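Local coordinates for protein TCR beta chain (Gallus gallus, PDB 6LIR) that pairs with the TCR alpha chain to form the chicken alpha-beta T-cell receptor, whose variable domains are expected to recognise peptide bound to MHC molecules, at residues L33-P36 with G37-L40; Y44-G48 with V49-N53; S77-K80 with N81-A84; S127-E130 with I131-K135. All blocks are in the same frame, centred on the assembly; numbering follows the deposited sequence.

Contact 1. Residues L33-P36 with G37-L40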
ATOM      1  N   LEU B  33       0.976   4.441  15.876  1.00 37.35           N
ATOM      2  CA  LEU B  33      -0.295   3.846  15.495  1.00 41.44           C
ATOM      3  C   LEU B  33      -0.844   4.594  14.292  1.00 43.80           C
ATOM      4  O   LEU B  33      -0.931   5.826  14.309  1.00 46.57           O
ATOM      5  CB  LEU B  33      -1.293   3.910  16.653  1.00 42.29           C
ATOM      6  CG  LEU B  33      -2.604   3.140  16.503  1.00 44.34           C
ATOM      7  CD1 LEU B  33      -2.505   1.815  17.228  1.00 45.99           C
ATOM      8  CD2 LEU B  33      -3.766   3.958  17.042  1.00 47.21           C
ATOM      9  N   GLN B  34      -1.201   3.847  13.252  1.00 41.57           N
ATOM     10  CA  GLN B  34      -1.836   4.399  12.063  1.00 40.87           C
ATOM     11  C   GLN B  34      -3.223   3.794  11.927  1.00 44.24           C
ATOM     12  O   GLN B  34      -3.358   2.577  11.763  1.00 39.93           O
ATOM     13  CB  GLN B  34      -1.008   4.126  10.806  1.00 41.39           C
ATOM     14  CG  GLN B  34      -1.608   4.746   9.543  1.00 42.34           C
ATOM     15  CD  GLN B  34      -0.906   4.301   8.278  1.00 49.72           C
ATOM     16  OE1 GLN B  34      -1.061   3.163   7.834  1.00 48.64           O
ATOM     17  NE2 GLN B  34      -0.130   5.202   7.688  1.00 54.31           N
ATOM     18  N   GLN B  35      -4.243   4.636  12.006  1.00 56.27           N
ATOM     19  CA  GLN B  35      -5.597   4.220  11.683  1.00 57.42           C
ATOM     20  C   GLN B  35      -6.157   5.155  10.623  1.00 62.97           C
ATOM     21  O   GLN B  35      -5.718   6.306  10.516  1.00 59.93           O
ATOM     22  CB  GLN B  35      -6.487   4.228  12.935  1.00 63.13           C
ATOM     23  CG  GLN B  35      -6.024   3.233  13.996  1.00 59.77           C
ATOM     24  CD  GLN B  35      -6.807   3.331  15.291  1.00 68.24           C
ATOM     25  OE1 GLN B  35      -7.003   4.419  15.836  1.00 70.12           O
ATOM     26  NE2 GLN B  35      -7.251   2.186  15.798  1.00 66.34           N
ATOM     27  N   PRO B  36      -7.105   4.671   9.795  1.00 65.93           N
ATOM     28  CA  PRO B  36      -7.662   5.505   8.716  1.00 61.52           C
ATOM     29  C   PRO B  36      -8.023   6.919   9.143  1.00 63.02           C
ATOM     30  O   PRO B  36      -8.845   7.117  10.042  1.00 61.25           O
ATOM     31  CB  PRO B  36      -8.903   4.719   8.281  1.00 64.94           C
ATOM     32  CG  PRO B  36      -8.536   3.296   8.551  1.00 68.32           C
ATOM     33  CD  PRO B  36      -7.680   3.313   9.794  1.00 62.69           C
ATOM     34  N   GLY B  37      -7.409   7.907   8.496  1.00 63.22           N
ATOM     35  CA  GLY B  37      -7.708   9.297   8.785  1.00 62.03           C
ATOM     36  C   GLY B  37      -7.335   9.760  10.173  1.00 65.09           C
ATOM     37  O   GLY B  37      -7.926  10.721  10.673  1.00 61.40           O
ATOM     38  N   LYS B  38      -6.361   9.106  10.818  1.00 60.37           N
ATOM     39  CA  LYS B  38      -5.882   9.545  12.125  1.00 52.15           C
ATOM     40  C   LYS B  38      -4.363   9.679  12.155  1.00 52.11           C
ATOM     41  O   LYS B  38      -3.765   9.602  13.234  1.00 51.48           O
ATOM     42  CB  LYS B  38      -6.347   8.593  13.229  1.00 57.12           C
ATOM     43  CG  LYS B  38      -7.854   8.395  13.305  1.00 61.55           C
ATOM     44  CD  LYS B  38      -8.256   7.748  14.627  1.00 65.79           C
ATOM     45  CE  LYS B  38      -9.387   6.748  14.436  1.00 61.46           C
ATOM     46  NZ  LYS B  38      -9.660   5.974  15.682  1.00 68.77           N
ATOM     47  N   GLY B  39      -3.739   9.894  10.999  1.00 50.27           N
ATOM     48  CA  GLY B  39      -2.306  10.127  10.924  1.00 49.71           C
ATOM     49  C   GLY B  39      -1.476   9.062  11.610  1.00 49.29           C
ATOM     50  O   GLY B  39      -1.813   7.870  11.605  1.00 47.61           O
ATOM     51  N   LEU B  40      -0.366   9.499  12.204  1.00 44.30           N
ATOM     52  CA  LEU B  40       0.558   8.643  12.940  1.00 46.35           C
ATOM     53  C   LEU B  40       0.654   9.157  14.367  1.00 46.80           C
ATOM     54  O   LEU B  40       1.081  10.294  14.589  1.00 46.12           O
ATOM     55  CB  LEU B  40       1.944   8.634  12.290  1.00 46.80           C
ATOM     56  CG  LEU B  40       2.117   7.912  10.955  1.00 49.87           C
ATOM     57  CD1 LEU B  40       3.453   8.288  10.334  1.00 50.47           C
ATOM     58  CD2 LEU B  40       2.012   6.405  11.133  1.00 44.65           C
TER
HETATM   59  O   HOH W   1      -3.376   6.772  13.895  1.00 39.70           O

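Contact 2. Residues Y44-G48 with V49-N53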
ATOM      1  N   TYR B  44       4.296   4.700  22.312  1.00 44.01           N
ATOM      2  CA  TYR B  44       5.339   4.580  23.316  1.00 41.78           C
ATOM      3  C   TYR B  44       6.661   4.857  22.623  1.00 43.85           C
ATOM      4  O   TYR B  44       6.841   4.497  21.456  1.00 38.54           O
ATOM      5  CB  TYR B  44       5.368   3.175  23.931  1.00 42.67           C
ATOM      6  CG  TYR B  44       4.844   3.058  25.344  1.00 42.76           C
ATOM      7  CD1 TYR B  44       5.641   3.394  26.433  1.00 47.85           C
ATOM      8  CD2 TYR B  44       3.563   2.588  25.591  1.00 47.91           C
ATOM      9  CE1 TYR B  44       5.167   3.276  27.730  1.00 48.38           C
ATOM     10  CE2 TYR B  44       3.079   2.467  26.883  1.00 50.49           C
ATOM     11  CZ  TYR B  44       3.886   2.812  27.948  1.00 52.55           C
ATOM     12  OH  TYR B  44       3.408   2.693  29.233  1.00 56.17           O
ATOM     13  N   SER B  45       7.579   5.494  23.338  1.00 36.32           N
ATOM     14  CA  SER B  45       8.917   5.746  22.826  1.00 38.50           C
ATOM     15  C   SER B  45       9.936   5.322  23.872  1.00 39.92           C
ATOM     16  O   SER B  45       9.590   4.967  25.002  1.00 41.45           O
ATOM     17  CB  SER B  45       9.110   7.223  22.456  1.00 41.05           C
ATOM     18  OG  SER B  45       9.156   8.038  23.618  1.00 38.74           O
ATOM     19  N   SER B  46      11.209   5.394  23.493  1.00 37.38           N
ATOM     20  CA  SER B  46      12.295   4.975  24.368  1.00 39.16           C
ATOM     21  C   SER B  46      13.542   5.752  23.989  1.00 41.98           C
ATOM     22  O   SER B  46      13.943   5.746  22.820  1.00 40.69           O
ATOM     23  CB  SER B  46      12.554   3.467  24.240  1.00 44.50           C
ATOM     24  OG  SER B  46      13.753   3.096  24.902  1.00 44.93           O
ATOM     25  N   TYR B  47      14.163   6.400  24.969  1.00 41.97           N
ATOM     26  CA  TYR B  47      15.384   7.152  24.720  1.00 43.61           C
ATOM     27  C   TYR B  47      16.634   6.310  24.917  1.00 44.76           C
ATOM     28  O   TYR B  47      17.738   6.793  24.649  1.00 45.87           O
ATOM     29  CB  TYR B  47      15.454   8.390  25.632  1.00 51.90           C
ATOM     30  CG  TYR B  47      14.293   9.357  25.502  1.00 55.79           C
ATOM     31  CD1 TYR B  47      13.627   9.528  24.293  1.00 56.94           C
ATOM     32  CD2 TYR B  47      13.871  10.114  26.591  1.00 59.58           C
ATOM     33  CE1 TYR B  47      12.566  10.419  24.176  1.00 59.92           C
ATOM     34  CE2 TYR B  47      12.813  11.005  26.485  1.00 57.48           C
ATOM     35  CZ  TYR B  47      12.165  11.152  25.273  1.00 64.84           C
ATOM     36  OH  TYR B  47      11.113  12.034  25.159  1.00 68.57           O
ATOM     37  N   GLY B  48      16.481   5.063  25.340  1.00 45.86           N
ATOM     38  CA  GLY B  48      17.617   4.218  25.647  1.00 44.47           C
ATOM     39  C   GLY B  48      17.157   2.939  26.310  1.00 42.28           C
ATOM     40  O   GLY B  48      15.964   2.730  26.559  1.00 45.37           O
ATOM     41  N   VAL B  49      18.138   2.071  26.572  1.00 43.37           N
ATOM     42  CA  VAL B  49      17.860   0.784  27.200  1.00 47.56           C
ATOM     43  C   VAL B  49      17.110   0.977  28.512  1.00 48.41           C
ATOM     44  O   VAL B  49      17.460   1.833  29.336  1.00 48.52           O
ATOM     45  CB  VAL B  49      19.161  -0.005  27.418  1.00 53.83           C
ATOM     46  CG1 VAL B  49      18.854  -1.397  27.944  1.00 51.14           C
ATOM     47  CG2 VAL B  49      19.952  -0.094  26.119  1.00 52.93           C
ATOM     48  N   LYS B  50      16.071   0.162  28.710  1.00 50.34           N
ATOM     49  CA  LYS B  50      15.253   0.165  29.925  1.00 50.57           C
ATOM     50  C   LYS B  50      14.708   1.552  30.261  1.00 54.32           C
ATOM     51  O   LYS B  50      14.473   1.872  31.429  1.00 52.28           O
ATOM     52  CB  LYS B  50      16.037  -0.404  31.111  1.00 53.67           C
ATOM     53  CG  LYS B  50      16.273  -1.906  31.035  1.00 55.77           C
ATOM     54  CD  LYS B  50      17.499  -2.320  31.836  1.00 63.14           C
ATOM     55  CE  LYS B  50      17.633  -3.833  31.894  1.00 66.26           C
ATOM     56  NZ  LYS B  50      16.553  -4.451  32.711  1.00 76.70           N
ATOM     57  N   GLN B  51      14.495   2.383  29.242  1.00 47.69           N
ATOM     58  CA  GLN B  51      13.789   3.650  29.381  1.00 45.70           C
ATOM     59  C   GLN B  51      12.579   3.635  28.457  1.00 47.49           C
ATOM     60  O   GLN B  51      12.703   3.289  27.279  1.00 46.28           O
ATOM     61  CB  GLN B  51      14.702   4.834  29.043  1.00 43.74           C
ATOM     62  CG  GLN B  51      14.220   6.183  29.570  1.00 48.67           C
ATOM     63  CD  GLN B  51      13.078   6.770  28.754  1.00 48.97           C
ATOM     64  OE1 GLN B  51      13.056   6.666  27.526  1.00 43.70           O
ATOM     65  NE2 GLN B  51      12.120   7.388  29.436  1.00 48.42           N
ATOM     66  N   GLU B  52      11.413   3.993  28.991  1.00 46.82           N
ATOM     67  CA  GLU B  52      10.194   4.082  28.199  1.00 44.13           C
ATOM     68  C   GLU B  52       9.466   5.385  28.502  1.00 53.19           C
ATOM     69  O   GLU B  52       9.561   5.926  29.608  1.00 52.54           O
ATOM     70  CB  GLU B  52       9.266   2.888  28.461  1.00 48.24           C
ATOM     71  CG  GLU B  52       9.876   1.537  28.097  1.00 48.04           C
ATOM     72  CD  GLU B  52      10.633   0.901  29.251  1.00 53.21           C
ATOM     73  OE1 GLU B  52      10.272   1.165  30.419  1.00 48.55           O
ATOM     74  OE2 GLU B  52      11.588   0.138  28.990  1.00 48.75           O
ATOM     75  N   ASN B  53       8.733   5.883  27.506  1.00 44.73           N
ATOM     76  CA  ASN B  53       7.900   7.068  27.663  1.00 47.22           C
ATOM     77  C   ASN B  53       6.526   6.797  27.076  1.00 49.57           C
ATOM     78  O   ASN B  53       6.413   6.403  25.910  1.00 44.42           O
ATOM     79  CB  ASN B  53       8.516   8.289  26.969  1.00 47.91           C
ATOM     80  CG  ASN B  53       9.911   8.600  27.460  1.00 51.37           C
ATOM     81  OD1 ASN B  53      10.101   9.030  28.595  1.00 52.88           O
ATOM     82  ND2 ASN B  53      10.900   8.393  26.598  1.00 52.40           N
TER

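Contact 3. Residues S77-K80 with N81-A84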
ATOM      1  N   SER B  77      -5.066  -6.747  27.084  1.00 60.79           N
ATOM      2  CA  SER B  77      -6.502  -7.015  26.967  1.00 63.67           C
ATOM      3  C   SER B  77      -7.062  -6.526  25.630  1.00 64.64           C
ATOM      4  O   SER B  77      -7.895  -5.621  25.559  1.00 63.75           O
ATOM      5  CB  SER B  77      -7.266  -6.400  28.141  1.00 65.76           C
ATOM      6  OG  SER B  77      -8.665  -6.470  27.927  1.00 70.31           O
ATOM      7  N   ALA B  78      -6.534  -7.130  24.564  1.00 54.84           N
ATOM      8  CA  ALA B  78      -6.800  -6.721  23.190  1.00 56.56           C
ATOM      9  C   ALA B  78      -8.281  -6.481  22.925  1.00 56.26           C
ATOM     10  O   ALA B  78      -9.141  -7.292  23.275  1.00 57.37           O
ATOM     11  CB  ALA B  78      -6.267  -7.778  22.220  1.00 51.18           C
ATOM     12  N   LYS B  79      -8.555  -5.343  22.306  1.00 68.18           N
ATOM     13  CA  LYS B  79      -9.884  -4.818  22.056  1.00 69.00           C
ATOM     14  C   LYS B  79      -9.959  -4.432  20.586  1.00 70.13           C
ATOM     15  O   LYS B  79      -8.935  -4.228  19.930  1.00 66.73           O
ATOM     16  CB  LYS B  79     -10.197  -3.592  22.927  1.00 70.33           C
ATOM     17  CG  LYS B  79     -10.296  -3.865  24.422  1.00 75.03           C
ATOM     18  CD  LYS B  79     -11.672  -4.389  24.804  1.00 78.02           C
ATOM     19  CE  LYS B  79     -11.573  -5.426  25.911  1.00 74.96           C
ATOM     20  NZ  LYS B  79     -11.066  -6.728  25.397  1.00 78.20           N
ATOM     21  N   LYS B  80     -11.186  -4.361  20.065  1.00 71.95           N
ATOM     22  CA  LYS B  80     -11.381  -3.869  18.704  1.00 75.16           C
ATOM     23  C   LYS B  80     -10.642  -2.552  18.507  1.00 73.97           C
ATOM     24  O   LYS B  80     -10.060  -2.304  17.445  1.00 72.90           O
ATOM     25  CB  LYS B  80     -12.870  -3.669  18.414  1.00 76.20           C
ATOM     26  CG  LYS B  80     -13.703  -4.927  18.474  1.00 83.30           C
ATOM     27  CD  LYS B  80     -13.569  -5.749  17.206  1.00 76.23           C
ATOM     28  CE  LYS B  80     -14.739  -5.508  16.262  1.00 77.99           C
ATOM     29  NZ  LYS B  80     -15.790  -6.554  16.395  1.00 81.56           N
ATOM     30  N   ASN B  81     -10.674  -1.693  19.522  1.00 83.16           N
ATOM     31  CA  ASN B  81      -9.938  -0.444  19.495  1.00 84.88           C
ATOM     32  C   ASN B  81      -8.430  -0.617  19.257  1.00 82.08           C
ATOM     33  O   ASN B  81      -7.774   0.350  18.847  1.00 78.62           O
ATOM     34  CB  ASN B  81     -10.220   0.204  20.861  1.00 89.22           C
ATOM     35  CG  ASN B  81      -9.287   1.334  21.202  1.00 94.28           C
ATOM     36  OD1 ASN B  81      -8.807   1.404  22.342  1.00 94.32           O
ATOM     37  ND2 ASN B  81      -9.095   2.263  20.286  1.00 93.23           N
ATOM     38  N   HIS B  82      -7.867  -1.814  19.462  1.00 71.62           N
ATOM     39  CA  HIS B  82      -6.464  -2.070  19.117  1.00 68.14           C
ATOM     40  C   HIS B  82      -6.193  -2.232  17.618  1.00 63.82           C
ATOM     41  O   HIS B  82      -5.036  -2.103  17.203  1.00 57.58           O
ATOM     42  CB  HIS B  82      -5.938  -3.271  19.902  1.00 67.21           C
ATOM     43  CG  HIS B  82      -5.673  -2.945  21.338  1.00 71.00           C
ATOM     44  ND1 HIS B  82      -6.458  -3.425  22.362  1.00 69.47           N
ATOM     45  CD2 HIS B  82      -4.755  -2.135  21.916  1.00 70.53           C
ATOM     46  CE1 HIS B  82      -6.022  -2.944  23.512  1.00 73.91           C
ATOM     47  NE2 HIS B  82      -4.987  -2.159  23.270  1.00 72.32           N
ATOM     48  N   SER B  83      -7.205  -2.523  16.800  1.00 54.69           N
ATOM     49  CA  SER B  83      -6.947  -2.871  15.405  1.00 55.01           C
ATOM     50  C   SER B  83      -6.398  -1.672  14.640  1.00 53.84           C
ATOM     51  O   SER B  83      -7.006  -0.596  14.627  1.00 52.14           O
ATOM     52  CB  SER B  83      -8.224  -3.385  14.746  1.00 52.39           C
ATOM     53  OG  SER B  83      -8.772  -4.471  15.474  1.00 56.52           O
ATOM     54  N   ALA B  84      -5.257  -1.868  13.988  1.00 50.07           N
ATOM     55  CA  ALA B  84      -4.491  -0.763  13.426  1.00 49.48           C
ATOM     56  C   ALA B  84      -3.306  -1.332  12.655  1.00 45.97           C
ATOM     57  O   ALA B  84      -3.046  -2.539  12.673  1.00 46.37           O
ATOM     58  CB  ALA B  84      -4.009   0.205  14.504  1.00 44.90           C
TER

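Contact 4. Residues S127-E130 with I131-K135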
ATOM      1  N   SER B 127      -6.017 -13.709 -21.451  1.00 43.60           N
ATOM      2  CA  SER B 127      -6.849 -13.770 -22.645  1.00 44.77           C
ATOM      3  C   SER B 127      -5.983 -13.880 -23.891  1.00 41.01           C
ATOM      4  O   SER B 127      -5.066 -13.079 -24.098  1.00 38.16           O
ATOM      5  CB  SER B 127      -7.736 -12.529 -22.727  1.00 45.01           C
ATOM      6  OG  SER B 127      -8.467 -12.504 -23.940  1.00 51.97           O
ATOM      7  N   LYS B 128      -6.290 -14.868 -24.737  1.00 43.48           N
ATOM      8  CA  LYS B 128      -5.590 -14.986 -26.011  1.00 46.05           C
ATOM      9  C   LYS B 128      -5.887 -13.793 -26.908  1.00 42.91           C
ATOM     10  O   LYS B 128      -5.031 -13.379 -27.700  1.00 45.89           O
ATOM     11  CB  LYS B 128      -5.968 -16.296 -26.708  1.00 46.84           C
ATOM     12  CG  LYS B 128      -5.698 -17.541 -25.873  1.00 53.90           C
ATOM     13  CD  LYS B 128      -5.298 -18.730 -26.744  1.00 57.85           C
ATOM     14  CE  LYS B 128      -4.826 -19.904 -25.893  1.00 67.16           C
ATOM     15  NZ  LYS B 128      -3.397 -20.259 -26.140  1.00 71.70           N
ATOM     16  N   GLN B 129      -7.081 -13.213 -26.779  1.00 43.19           N
ATOM     17  CA  GLN B 129      -7.424 -12.033 -27.564  1.00 43.59           C
ATOM     18  C   GLN B 129      -6.607 -10.821 -27.129  1.00 42.35           C
ATOM     19  O   GLN B 129      -6.126 -10.059 -27.977  1.00 38.64           O
ATOM     20  CB  GLN B 129      -8.920 -11.745 -27.463  1.00 42.62           C
ATOM     21  CG  GLN B 129      -9.404 -10.713 -28.464  1.00 52.96           C
ATOM     22  CD  GLN B 129     -10.823 -10.269 -28.199  1.00 62.23           C
ATOM     23  OE1 GLN B 129     -11.558 -10.920 -27.454  1.00 67.06           O
ATOM     24  NE2 GLN B 129     -11.220  -9.153 -28.803  1.00 61.17           N
ATOM     25  N   GLU B 130      -6.467 -10.600 -25.815  1.00 43.42           N
ATOM     26  CA  GLU B 130      -5.606  -9.516 -25.345  1.00 40.47           C
ATOM     27  C   GLU B 130      -4.189  -9.680 -25.881  1.00 38.92           C
ATOM     28  O   GLU B 130      -3.585  -8.723 -26.381  1.00 38.16           O
ATOM     29  CB  GLU B 130      -5.585  -9.456 -23.813  1.00 39.64           C
ATOM     30  CG  GLU B 130      -4.518  -8.488 -23.264  1.00 39.70           C
ATOM     31  CD  GLU B 130      -4.299  -8.591 -21.751  1.00 41.12           C
ATOM     32  OE1 GLU B 130      -3.996  -7.552 -21.125  1.00 42.26           O
ATOM     33  OE2 GLU B 130      -4.425  -9.697 -21.185  1.00 36.00           O
ATOM     34  N   ILE B 131      -3.646 -10.896 -25.783  1.00 36.48           N
ATOM     35  CA  ILE B 131      -2.291 -11.167 -26.262  1.00 41.69           C
ATOM     36  C   ILE B 131      -2.150 -10.768 -27.727  1.00 45.15           C
ATOM     37  O   ILE B 131      -1.164 -10.138 -28.126  1.00 45.17           O
ATOM     38  CB  ILE B 131      -1.939 -12.652 -26.049  1.00 41.34           C
ATOM     39  CG1 ILE B 131      -1.894 -12.981 -24.556  1.00 45.35           C
ATOM     40  CG2 ILE B 131      -0.616 -12.986 -26.706  1.00 40.54           C
ATOM     41  CD1 ILE B 131      -1.827 -14.470 -24.261  1.00 42.45           C
ATOM     42  N   GLN B 132      -3.113 -11.164 -28.558  1.00 46.32           N
ATOM     43  CA  GLN B 132      -3.056 -10.802 -29.973  1.00 47.89           C
ATOM     44  C   GLN B 132      -3.240  -9.300 -30.179  1.00 44.41           C
ATOM     45  O   GLN B 132      -2.481  -8.671 -30.927  1.00 48.87           O
ATOM     46  CB  GLN B 132      -4.097 -11.594 -30.761  1.00 47.27           C
ATOM     47  CG  GLN B 132      -3.755 -13.071 -30.846  1.00 57.38           C
ATOM     48  CD  GLN B 132      -4.908 -13.933 -31.321  1.00 63.53           C
ATOM     49  OE1 GLN B 132      -5.249 -14.930 -30.686  1.00 67.30           O
ATOM     50  NE2 GLN B 132      -5.502 -13.564 -32.452  1.00 63.19           N
ATOM     51  N   GLU B 133      -4.267  -8.713 -29.557  1.00 40.66           N
ATOM     52  CA  GLU B 133      -4.572  -7.300 -29.795  1.00 46.10           C
ATOM     53  C   GLU B 133      -3.510  -6.377 -29.204  1.00 47.20           C
ATOM     54  O   GLU B 133      -3.094  -5.407 -29.850  1.00 42.34           O
ATOM     55  CB  GLU B 133      -5.948  -6.954 -29.228  1.00 43.76           C
ATOM     56  CG  GLU B 133      -7.104  -7.614 -29.954  1.00 45.84           C
ATOM     57  CD  GLU B 133      -8.436  -7.339 -29.286  1.00 54.03           C
ATOM     58  OE1 GLU B 133      -8.447  -6.635 -28.254  1.00 56.23           O
ATOM     59  OE2 GLU B 133      -9.472  -7.822 -29.793  1.00 64.19           O
ATOM     60  N   LYS B 134      -3.085  -6.638 -27.962  1.00 44.28           N
ATOM     61  CA  LYS B 134      -2.210  -5.722 -27.238  1.00 37.19           C
ATOM     62  C   LYS B 134      -0.763  -6.184 -27.137  1.00 44.67           C
ATOM     63  O   LYS B 134       0.069  -5.430 -26.618  1.00 42.34           O
ATOM     64  CB  LYS B 134      -2.741  -5.495 -25.814  1.00 39.95           C
ATOM     65  CG  LYS B 134      -4.225  -5.192 -25.731  1.00 38.93           C
ATOM     66  CD  LYS B 134      -4.547  -3.845 -26.343  1.00 42.05           C
ATOM     67  CE  LYS B 134      -5.992  -3.465 -26.073  1.00 47.09           C
ATOM     68  NZ  LYS B 134      -6.308  -2.084 -26.526  1.00 49.24           N
ATOM     69  N   LYS B 135      -0.442  -7.393 -27.602  1.00 45.09           N
ATOM     70  CA  LYS B 135       0.901  -7.966 -27.454  1.00 47.19           C
ATOM     71  C   LYS B 135       1.344  -7.981 -25.991  1.00 45.64           C
ATOM     72  O   LYS B 135       2.535  -7.897 -25.684  1.00 42.82           O
ATOM     73  CB  LYS B 135       1.921  -7.245 -28.339  1.00 49.49           C
ATOM     74  CG  LYS B 135       1.954  -7.802 -29.766  1.00 59.88           C
ATOM     75  CD  LYS B 135       3.025  -7.150 -30.630  1.00 64.09           C
ATOM     76  CE  LYS B 135       4.425  -7.406 -30.086  1.00 68.95           C
ATOM     77  NZ  LYS B 135       5.368  -7.852 -31.156  1.00 68.93           N
TER

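Contact 1. Residues L33-P36 with G37-L40
Gln-35 and Lys-38 close the turn that reverses the chain between residues 33-36 and 37-40. The backbone N of Lys-38 donates to Gln-35 O at 2.9 Å, the bond of a type II turn whose third position, Gly-37, has positive phi. The two side chains cross at a slant, and Lys-38 NZ, 3.1 Å from Gln-35 OE1, donates to it from above the carbonyl plane of the amide, not along a lone pair. With CG of Gln-35 beside its own backbone N (chi1 -63°) and the chain extended beyond it, OE1 meets Lys-38 NZ while NE2 reaches Ser-83 O in a hydrogen bond, so both ends of the amide are held.

The closely packed part lies at the base of the loop. There Gln-34 CB touches Leu-40 CD2 at 3.8 Å, and Gln-34 CA makes a CA-H...O contact of 3.5 Å with Gly-39 O. A water bridges the two arms: it lies 2.7 Å from Leu-33 O, hydrogen-bonds both that atom and Lys-38 O, and accepts from Gln-35 N (3.0 Å). Leu-40 also packs on Pro-41 of the TCR alpha chain. At the tip, by contrast, Pro-36, Gly-37 and Lys-38 are exposed to solvent.

This short, proline- and glycine-containing connection is the C-C' loop of an immunoglobulin V domain, on the sheet that faces the partner chain.

Contact 2. Residues Y44-G48 with V49-N53
Asn-53 meets both Ser-45 and Tyr-47 across a beta hairpin whose arms are linked by backbone and side-chain hydrogen bonds. On the backbone, Ser-45 and Asn-53 form an antiparallel hydrogen-bonded pair, with Ser-45 N to Asn-53 O at 3.0 Å and Asn-53 N to Ser-45 O at 2.8 Å. Gln-51 N donates to Gly-48 O (3.1 Å) and closes a type II turn through Val-49 and Lys-50.

Side chains bond to the opposite arm as well. Ser-46 OG donates to Gln-51 O at 2.6 Å, in the carbonyl plane, and Arg-65 also bonds this hydroxyl. The Gln-51 chain bends at chi2 (-76°), which brings OE1 back to the N of Tyr-47; that bond is 2.8 Å long, nearly straight (169°) and in the plane of the amide carbonyl. Within the 49-53 arm, Gln-51 NE2 donates to Asn-53 OD1 at 2.7 Å from well above the carbonyl plane of Asn-53, tying the amide that grips Tyr-47 N to the one over the Tyr-47 ring.

The aromatic contacts differ in character. Asn-53 ND2 sits over the centre of one face of the Tyr-47 ring, 3.1 Å above its plane, with amide and ring planes 45° apart. Tyr-44 CD1 instead approaches Asn-53 O obliquely, at 3.2 Å.

The hairpin joins strand 40-46 to the edge strand 51-54. Strand 28-34 flanks strand 40-46, Phe-71 of strand 70-75 touches Ser-46 and Glu-52, and the hydroxyl of Tyr-47 bonds Lys-94.

Contact 3. Residues S77-K80 with N81-A84
The chain runs from an extended Lys-79 into a short 3-10 segment, held by His-82 N donating to Lys-79 O (2.7 Å) and by Ser-83 N donating to Lys-80 O (2.9 Å). The His-82 imidazole then folds back against the start of this segment. Its first torsion places CG beside the backbone N (chi1 -75°), and ND1 is thereby brought to the N of Lys-79, from which it accepts a bond of 2.8 Å. The donor lies only 4° out of the ring plane, so ND1 meets it at the ring edge. Because ND1 is an acceptor here, the ring proton probably sits on NE2, consistent with its hydrogen bond to Gly-60 O. The imidazole is thus gripped at both nitrogens, and Tyr-61 adds an edge-to-face ring contact. Ala-78 CA approaches the ring obliquely, 3.4 Å from ND1, and Lys-79 CB comes within 3.8 Å of the same atom.

Lys-79 itself curls, with bends at chi2, chi3 and chi4, and NZ reaches back to Ala-78 O at 2.9 Å; its ion pair with Asp-13 is long and weak. Ser-83 OG adds a weak bond of 3.2 Å to Lys-80 O, while its stronger partner is the backbone N of Val-109.

The short 3-10 segment before strand 84-91, lying in the loop that leads there from strand 70-75, is the E-F connection of an immunoglobulin V domain. His-82 O is hydrogen-bonded to Tyr-86 OH, consistent with the tyrosine corner well known in such domains.

Contact 4. Residues S127-E130 with I131-K135
The Gln-129 amide and the Glu-133 carboxylate meet one helical turn apart with their planes almost perpendicular, 88° to each other. Carboxylate OE2 lies toward the NE2 end of the amide. The modelled separation of 2.4 Å between Gln-129 NE2 and Glu-133 OE2 is too short to be trusted in detail, although the pairing itself is plausible. Gln-129 reaches it with CG anti to the backbone N (chi1 -168°) and an extended chain. The other carboxylate oxygen, Glu-133 OE1, is bonded by Tyr-118 of the TCR alpha chain.

The backbone carries regular helical bonds: Ile-131 N to Ser-127 O at 3.1 Å, Glu-133 N to Gln-129 O at 2.8 Å and Lys-134 N to Glu-130 O at 2.7 Å. Ser-127 is the N-cap; its OG accepts weak bonds from the N atoms of Gln-129 and Glu-130. Ile-131 CG1 lies 3.2 Å from Ser-127 O, and Glu-130 CG touches Lys-134 CG at 4.1 Å, the two chains crossing at about a right angle. Lys-135 leaves the helix with positive phi.

Helix 128-134 connects strand 120-124 to strand 136-146. Glu-130 OE1 forms a salt bridge with Arg-186 of strand 178-188 and a hydrogen bond with Thr-138 of strand 136-146, neighbours in one sheet, while Lys-134 NZ reaches Ser-114 O of the TCR alpha chain.

Contacts 1, 2 and 3 belong to the variable domain and contact 4 to the constant domain; the centre of contact 4 lies 42 Å from that of contact 1 and 58 Å from that of contact 2. Contacts 1 and 2 sit at the two ends of strand 40-46, their centres 22 Å apart. Contacts 1 and 3 touch directly: besides the Gln-35 to Ser-83 bond, Leu-33 CD1 packs on Ala-84 CB at 3.5 Å. Contacts 2 and 3 stay about 10 Å apart at their nearest atoms. Contacts 1 and 4 both meet the TCR alpha chain, one in each domain, whereas contacts 2 and 3 do not touch it.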